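Local coordinates for protein flavocytochrome C3 fumarate reductase (Shewanella frigidimarina, PDB 1QO8) that catalyses the essentially one-way reduction of fumarate to succinate, using one FAD and four covalently bound c-type hemes per subunit, at residues A[499-504]-A[527-532]; A[320-325]-A[353-358]. All coordinates share one frame; numbering follows the deposited sequence.

Contact 1: residues A[499-504]-A[527-532]; sequences HHTMGG and AGEVTG. With FAD (flavin-adenine dinucleotide), chain G.
E529 carries this buried contact between the end of strand 489-505 and the loop 527-532, which holds a type I beta turn from G528 to T531. Its CG stands anti to the backbone N (chi1 -160°), and the chain runs on extended (chi2 170°) toward H500 and T501. CB comes within loose contact of FAD O2P and O3'. CG sits over the face of the H500 ring, a CH-pi contact 3.6 Å from the ring centroid. CD follows over the same face toward the rim, 3.2 Å from H500 ND1. The carboxylate is stacked on the imidazole, the planes 18° apart. OE1 accepts a hydrogen bond from FAD O3' at 2.8 Å and another from water 1, which also binds H499 O and H500 ND1. E529 OE2 accepts from T501 N at 2.8 Å, nearly straight, from above the carboxylate plane. An alanine in place of E529 would remove the carboxylate and would probably loosen both the ribityl chain of FAD and the hold on the T501 amide. E529 N donates to FAD O2P at 2.9 Å, and E529 O accepts from water 2, shared with T501 OG1 and G503 O. T501 OG1 is also hydrogen-bonded to Y311 N. G504 and G532 pass so closely that a CB on either would clash with the other segment. H499 CE1 lies 3.3 Å from FAD C8. H499, whose ND1 is hydrogen-bonded to S331, probably also takes part in binding fumarate. The contact forms part of the FAD site of this FRD/SDH-type flavoprotein, with E529 on the ribityl O3' and its amide on a phosphate oxygen.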
loop_
_atom_site.group_PDB
_atom_site.type_symbol
_atom_site.label_atom_id
_atom_site.label_comp_id
_atom_site.label_asym_id
_atom_site.label_seq_id
_atom_site.Cartn_x
_atom_site.Cartn_y
_atom_site.Cartn_z
ATOM N N HIS A 499 -11.357 11.510 5.912
ATOM C CA HIS A 499 -10.974 12.658 6.652
ATOM C C HIS A 499 -9.489 12.783 6.734
ATOM O O HIS A 499 -9.100 13.958 6.681
ATOM C CB HIS A 499 -11.580 12.457 8.123
ATOM C CG HIS A 499 -11.302 13.677 8.945
ATOM N ND1 HIS A 499 -12.001 14.831 8.633
ATOM C CD2 HIS A 499 -10.516 13.966 9.990
ATOM C CE1 HIS A 499 -11.621 15.826 9.471
ATOM N NE2 HIS A 499 -10.688 15.328 10.246
ATOM N N HIS A 500 -8.667 11.750 6.884
ATOM C CA HIS A 500 -7.251 12.127 7.099
ATOM C C HIS A 500 -6.533 10.864 6.612
ATOM O O HIS A 500 -6.967 9.758 6.938
ATOM C CB HIS A 500 -6.903 12.411 8.529
ATOM C CG HIS A 500 -5.452 12.796 8.766
ATOM N ND1 HIS A 500 -5.008 14.056 8.696
ATOM C CD2 HIS A 500 -4.355 11.970 9.047
ATOM C CE1 HIS A 500 -3.686 14.110 8.999
ATOM N NE2 HIS A 500 -3.264 12.871 9.148
ATOM N N THR A 501 -5.433 10.980 5.861
ATOM C CA THR A 501 -4.647 9.787 5.581
ATOM C C THR A 501 -3.362 9.765 6.364
ATOM O O THR A 501 -2.432 10.472 5.995
ATOM C CB THR A 501 -4.346 9.718 4.050
ATOM O OG1 THR A 501 -3.697 10.920 3.620
ATOM C CG2 THR A 501 -5.664 9.689 3.331
ATOM N N MET A 502 -3.294 9.021 7.461
ATOM C CA MET A 502 -2.146 8.913 8.300
ATOM C C MET A 502 -0.953 8.343 7.522
ATOM O O MET A 502 0.165 8.697 7.943
ATOM C CB MET A 502 -2.288 7.855 9.467
ATOM C CG MET A 502 -3.277 8.253 10.606
ATOM S SD MET A 502 -5.037 8.368 10.260
ATOM C CE MET A 502 -5.553 6.679 9.954
ATOM N N GLY A 503 -1.133 7.454 6.562
ATOM C CA GLY A 503 0.030 6.908 5.917
ATOM C C GLY A 503 0.599 7.926 4.911
ATOM O O GLY A 503 -0.106 8.905 4.546
ATOM N N GLY A 504 1.835 7.714 4.516
ATOM C CA GLY A 504 2.384 8.602 3.471
ATOM C C GLY A 504 3.862 8.203 3.251
ATOM O O GLY A 504 4.266 7.100 3.570
ATOM N N ALA A 527 6.935 17.103 4.993
ATOM C CA ALA A 527 6.249 17.401 6.244
ATOM C C ALA A 527 4.746 17.449 6.109
ATOM O O ALA A 527 4.240 17.751 5.017
ATOM C CB ALA A 527 6.763 18.724 6.832
ATOM N N GLY A 528 4.013 16.967 7.130
ATOM C CA GLY A 528 2.584 17.250 7.180
ATOM C C GLY A 528 1.847 15.952 6.859
ATOM O O GLY A 528 2.499 14.918 6.935
ATOM N N GLU A 529 0.636 16.007 6.278
ATOM C CA GLU A 529 -0.105 14.752 6.071
ATOM C C GLU A 529 0.486 13.940 4.929
ATOM O O GLU A 529 0.098 12.758 4.708
ATOM C CB GLU A 529 -1.556 15.053 5.672
ATOM C CG GLU A 529 -2.595 13.926 5.861
ATOM C CD GLU A 529 -3.996 14.422 5.654
ATOM O OE1 GLU A 529 -4.295 15.669 5.834
ATOM O OE2 GLU A 529 -4.884 13.650 5.208
ATOM N N VAL A 530 1.258 14.564 4.019
ATOM C CA VAL A 530 1.949 13.816 2.974
ATOM C C VAL A 530 2.795 12.641 3.490
ATOM O O VAL A 530 3.077 11.632 2.835
ATOM C CB VAL A 530 2.772 14.712 2.040
ATOM C CG1 VAL A 530 4.045 15.256 2.651
ATOM C CG2 VAL A 530 3.039 13.866 0.769
ATOM N N THR A 531 3.287 12.704 4.686
ATOM C CA THR A 531 4.196 11.845 5.426
ATOM C C THR A 531 3.432 10.808 6.248
ATOM O O THR A 531 2.264 10.991 6.599
ATOM C CB THR A 531 4.869 12.897 6.322
ATOM O OG1 THR A 531 6.123 13.419 5.792
ATOM C CG2 THR A 531 4.725 12.706 7.749
ATOM N N GLY A 532 4.027 9.620 6.464
ATOM C CA GLY A 532 3.339 8.580 7.229
ATOM C C GLY A 532 4.046 8.367 8.535
ATOM O O GLY A 532 5.190 8.895 8.633
HETATM P PA FAD G . -2.678 20.734 3.435
HETATM O O1A FAD G . -3.104 21.815 4.381
HETATM O O2A FAD G . -3.593 20.008 2.749
HETATM O O5B FAD G . -2.100 21.580 2.244
HETATM C C5B FAD G . -1.361 20.975 1.104
HETATM C C4B FAD G . -1.148 22.121 -0.007
HETATM O O4B FAD G . -0.395 21.400 -1.100
HETATM C C3B FAD G . -2.499 22.497 -0.700
HETATM O O3B FAD G . -2.941 23.778 -0.647
HETATM C C2B FAD G . -2.494 21.705 -2.058
HETATM O O2B FAD G . -3.200 22.350 -3.146
HETATM C C1B FAD G . -1.047 21.790 -2.373
HETATM N N9A FAD G . -0.592 20.735 -3.289
HETATM C C8A FAD G . -0.996 19.425 -3.355
HETATM N N7A FAD G . -0.470 18.795 -4.370
HETATM C C5A FAD G . 0.333 19.728 -5.020
HETATM C C6A FAD G . 1.111 19.684 -6.255
HETATM N N6A FAD G . 1.235 18.624 -7.004
HETATM N N1A FAD G . 1.779 20.831 -6.534
HETATM C C2A FAD G . 1.618 22.000 -5.826
HETATM N N3A FAD G . 0.901 22.131 -4.686
HETATM C C4A FAD G . 0.273 20.966 -4.370
HETATM N N1 FAD G . -6.102 18.167 12.476
HETATM C C2 FAD G . -5.789 18.631 13.656
HETATM O O2 FAD G . -4.835 18.373 14.313
HETATM N N3 FAD G . -6.608 19.574 14.348
HETATM C C4 FAD G . -7.756 19.975 13.673
HETATM O O4 FAD G . -8.517 20.728 14.212
HETATM C C4X FAD G . -8.111 19.389 12.383
HETATM N N5 FAD G . -9.256 19.738 11.776
HETATM C C5X FAD G . -9.561 19.266 10.544
HETATM C C6 FAD G . -10.765 19.684 9.961
HETATM C C7 FAD G . -11.100 19.230 8.708
HETATM C C7M FAD G . -12.363 19.630 8.015
HETATM C C8 FAD G . -10.173 18.367 8.019
HETATM C C8M FAD G . -10.493 17.923 6.624
HETATM C C9 FAD G . -8.980 17.982 8.575
HETATM C C9A FAD G . -8.633 18.409 9.835
HETATM N N10 FAD G . -7.455 18.055 10.523
HETATM C C10 FAD G . -7.173 18.508 11.754
HETATM C "C1'" FAD G . -6.294 17.497 9.760
HETATM C "C2'" FAD G . -5.239 18.625 9.504
HETATM O "O2'" FAD G . -6.110 19.761 9.183
HETATM C "C3'" FAD G . -4.574 18.264 8.153
HETATM O "O3'" FAD G . -3.931 16.985 8.230
HETATM C "C4'" FAD G . -3.289 19.152 8.040
HETATM O "O4'" FAD G . -3.820 20.506 7.906
HETATM C "C5'" FAD G . -2.625 18.770 6.669
HETATM O "O5'" FAD G . -1.625 19.947 6.429
HETATM P P FAD G . -0.624 19.945 5.259
HETATM O O1P FAD G . 0.162 21.224 5.436
HETATM O O2P FAD G . -0.007 18.698 5.351
HETATM O O3P FAD G . -1.477 19.868 4.090
HETATM O O HOH W 1 -6.884 15.552 6.825
HETATM O O HOH W 2 -0.723 10.978 2.845
#

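Contact 2: residues A[320-325]-A[353-358]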
loop_
_atom_site.group_PDB
_atom_site.type_symbol
_atom_site.label_atom_id
_atom_site.label_comp_id
_atom_site.label_asym_id
_atom_site.label_seq_id
_atom_site.Cartn_x
_atom_site.Cartn_y
_atom_site.Cartn_z
ATOM N N TYR A 320 -7.725 1.576 -3.932
ATOM C CA TYR A 320 -6.655 0.607 -3.882
ATOM C C TYR A 320 -6.199 0.196 -2.489
ATOM O O TYR A 320 -5.865 -0.972 -2.212
ATOM C CB TYR A 320 -5.408 1.081 -4.662
ATOM C CG TYR A 320 -4.712 -0.220 -5.104
ATOM C CD1 TYR A 320 -5.212 -0.987 -6.157
ATOM C CD2 TYR A 320 -3.631 -0.644 -4.376
ATOM C CE1 TYR A 320 -4.569 -2.195 -6.506
ATOM C CE2 TYR A 320 -2.987 -1.827 -4.728
ATOM C CZ TYR A 320 -3.444 -2.575 -5.794
ATOM O OH TYR A 320 -2.787 -3.739 -6.070
ATOM N N TYR A 321 -6.100 1.130 -1.581
ATOM C CA TYR A 321 -5.596 0.895 -0.236
ATOM C C TYR A 321 -6.746 0.457 0.663
ATOM O O TYR A 321 -6.549 -0.291 1.618
ATOM C CB TYR A 321 -4.938 2.164 0.305
ATOM C CG TYR A 321 -3.667 2.636 -0.372
ATOM C CD1 TYR A 321 -2.695 1.677 -0.672
ATOM C CD2 TYR A 321 -3.414 3.953 -0.747
ATOM C CE1 TYR A 321 -1.492 2.043 -1.261
ATOM C CE2 TYR A 321 -2.209 4.307 -1.354
ATOM C CZ TYR A 321 -1.248 3.343 -1.622
ATOM O OH TYR A 321 -0.053 3.645 -2.198
ATOM N N ARG A 322 -7.965 0.993 0.459
ATOM C CA ARG A 322 -9.064 0.812 1.397
ATOM C C ARG A 322 -10.367 0.715 0.620
ATOM O O ARG A 322 -11.233 1.598 0.711
ATOM C CB ARG A 322 -9.196 2.014 2.388
ATOM C CG ARG A 322 -8.150 2.038 3.494
ATOM C CD ARG A 322 -8.525 0.902 4.501
ATOM N NE ARG A 322 -7.554 0.897 5.608
ATOM C CZ ARG A 322 -6.413 0.176 5.522
ATOM N NH1 ARG A 322 -6.210 -0.535 4.428
ATOM N NH2 ARG A 322 -5.550 0.203 6.542
ATOM N N PRO A 323 -10.564 -0.331 -0.189
ATOM C CA PRO A 323 -11.758 -0.530 -0.928
ATOM C C PRO A 323 -13.061 -0.537 -0.182
ATOM O O PRO A 323 -14.011 -0.106 -0.832
ATOM C CB PRO A 323 -11.585 -1.889 -1.700
ATOM C CG PRO A 323 -10.639 -2.599 -0.805
ATOM C CD PRO A 323 -9.732 -1.580 -0.177
ATOM N N THR A 324 -13.163 -0.795 1.107
ATOM C CA THR A 324 -14.419 -0.835 1.804
ATOM C C THR A 324 -14.814 0.604 2.196
ATOM O O THR A 324 -15.938 0.774 2.635
ATOM C CB THR A 324 -14.460 -1.665 3.102
ATOM O OG1 THR A 324 -13.409 -1.326 4.020
ATOM C CG2 THR A 324 -14.386 -3.116 2.704
ATOM N N MET A 325 -13.904 1.552 1.969
ATOM C CA MET A 325 -14.168 2.957 2.141
ATOM C C MET A 325 -14.426 3.647 0.821
ATOM O O MET A 325 -14.709 4.845 0.855
ATOM C CB MET A 325 -13.012 3.652 2.879
ATOM C CG MET A 325 -12.677 2.857 4.150
ATOM S SD MET A 325 -11.204 3.540 4.971
ATOM C CE MET A 325 -11.801 5.013 5.767
ATOM N N ASP A 353 3.184 3.039 6.807
ATOM C CA ASP A 353 1.755 2.819 7.028
ATOM C C ASP A 353 0.893 3.357 5.901
ATOM O O ASP A 353 -0.198 3.970 6.150
ATOM C CB ASP A 353 1.253 3.445 8.373
ATOM C CG ASP A 353 2.080 3.089 9.585
ATOM O OD1 ASP A 353 2.522 1.898 9.666
ATOM O OD2 ASP A 353 2.342 3.901 10.505
ATOM N N ILE A 354 1.222 3.039 4.631
ATOM C CA ILE A 354 0.758 3.869 3.509
ATOM C C ILE A 354 -0.756 3.825 3.371
ATOM O O ILE A 354 -1.500 4.766 3.015
ATOM C CB ILE A 354 1.438 3.439 2.210
ATOM C CG1 ILE A 354 1.068 4.286 0.994
ATOM C CG2 ILE A 354 1.125 1.964 1.921
ATOM C CD1 ILE A 354 1.524 5.754 1.088
ATOM N N ASP A 355 -1.319 2.673 3.763
ATOM C CA ASP A 355 -2.730 2.400 3.460
ATOM C C ASP A 355 -3.661 2.798 4.617
ATOM O O ASP A 355 -4.871 2.583 4.454
ATOM C CB ASP A 355 -2.925 0.960 3.024
ATOM C CG ASP A 355 -2.477 -0.167 3.923
ATOM O OD1 ASP A 355 -1.515 0.030 4.686
ATOM O OD2 ASP A 355 -3.110 -1.238 3.862
ATOM N N TRP A 356 -3.230 3.502 5.626
ATOM C CA TRP A 356 -4.017 3.731 6.854
ATOM C C TRP A 356 -4.826 5.039 6.707
ATOM O O TRP A 356 -4.181 6.080 6.487
ATOM C CB TRP A 356 -3.187 3.675 8.163
ATOM C CG TRP A 356 -2.992 2.211 8.480
ATOM C CD1 TRP A 356 -1.941 1.419 8.108
ATOM C CD2 TRP A 356 -3.895 1.359 9.179
ATOM N NE1 TRP A 356 -2.116 0.120 8.527
ATOM C CE2 TRP A 356 -3.323 0.062 9.174
ATOM C CE3 TRP A 356 -5.146 1.568 9.759
ATOM C CZ2 TRP A 356 -3.977 -1.033 9.754
ATOM C CZ3 TRP A 356 -5.800 0.471 10.309
ATOM C CH2 TRP A 356 -5.186 -0.790 10.347
ATOM N N VAL A 357 -6.131 4.891 6.527
ATOM C CA VAL A 357 -7.064 5.976 6.250
ATOM C C VAL A 357 -8.151 6.086 7.351
ATOM O O VAL A 357 -8.777 5.148 7.882
ATOM C CB VAL A 357 -7.717 5.802 4.873
ATOM C CG1 VAL A 357 -8.704 6.923 4.511
ATOM C CG2 VAL A 357 -6.609 5.653 3.802
ATOM N N GLN A 358 -8.169 7.319 7.892
ATOM C CA GLN A 358 -9.126 7.664 8.964
ATOM C C GLN A 358 -10.326 8.333 8.308
ATOM O O GLN A 358 -10.217 9.180 7.411
ATOM C CB GLN A 358 -8.557 8.513 10.050
ATOM C CG GLN A 358 -9.621 9.072 11.040
ATOM C CD GLN A 358 -8.841 10.084 11.849
ATOM O OE1 GLN A 358 -8.634 11.203 11.411
ATOM N NE2 GLN A 358 -8.369 9.644 13.004
HETATM O O HOH W 3 -4.388 -2.094 1.624
HETATM O O HOH W 4 -7.940 2.471 7.699
HETATM O O HOH W 5 -3.442 -1.781 6.476
#
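R322 has CG anti to its carbonyl carbon (chi1 -76°) and bends at chi2 (-73°), which lays its guanidinium across the type I beta turn D353-W356. D355 CG sits between its own backbone N and carbonyl carbon (chi1 56°), so its carboxylate turns to meet the arginine. The contact joins the end of helix 315-321 to the turn that leads into strand 357-364 of the flavoprotein part. R322 NH1 makes a salt bridge with D355 OD2 at 3.2 Å. The oxygen is met from well above the carboxylate plane, and the two planar groups are steeply inclined. D355 O sits over the centre of one guanidinium face, 3.1 Å from R322 CZ, without a hydrogen bond. NH2 points its tip at the face of the W356 ring, with the guanidinium perpendicular to the indole, a cation-pi contact. W356 also stacks on Y537, and L516 of the second subunit packs on both R322 and W356. Y321 adds an apolar side: its CB meets D355 CB, and its CZ lies 3.6 Å from I354 CG1. M325 bends at chi3 to bring CE against V357 CG1. Three waters complete the polar network. Water 3 joins Y321 O to D355 OD2, and water 5 joins the same OD2 to R322 NH2. Water 4 accepts from R322 NE at 2.6 Å and donates to V357 O at 2.8 Å.

How the contacts relate
Both contacts are buried, and each has one segment on the same sheet, where strands 489-505 and 357-364 are antiparallel neighbours. Q358 is the joint. Its backbone N and O pair with H500 O and H499 N, a classic beta bulge, and M502 CE packs on the backbone of W356 and Q358. Contact 1 lies deeper: its centre is about 12 Å from the centre of the chain, that of contact 2 about 18 Å. Several polar groups of contact 1 reach the cofactor. Contact 2 lies beside the second subunit. Contact 1 turns on a glutamate shared between cofactor and backbone, contact 2 on an arginine held by a carboxylate, an indole and waters.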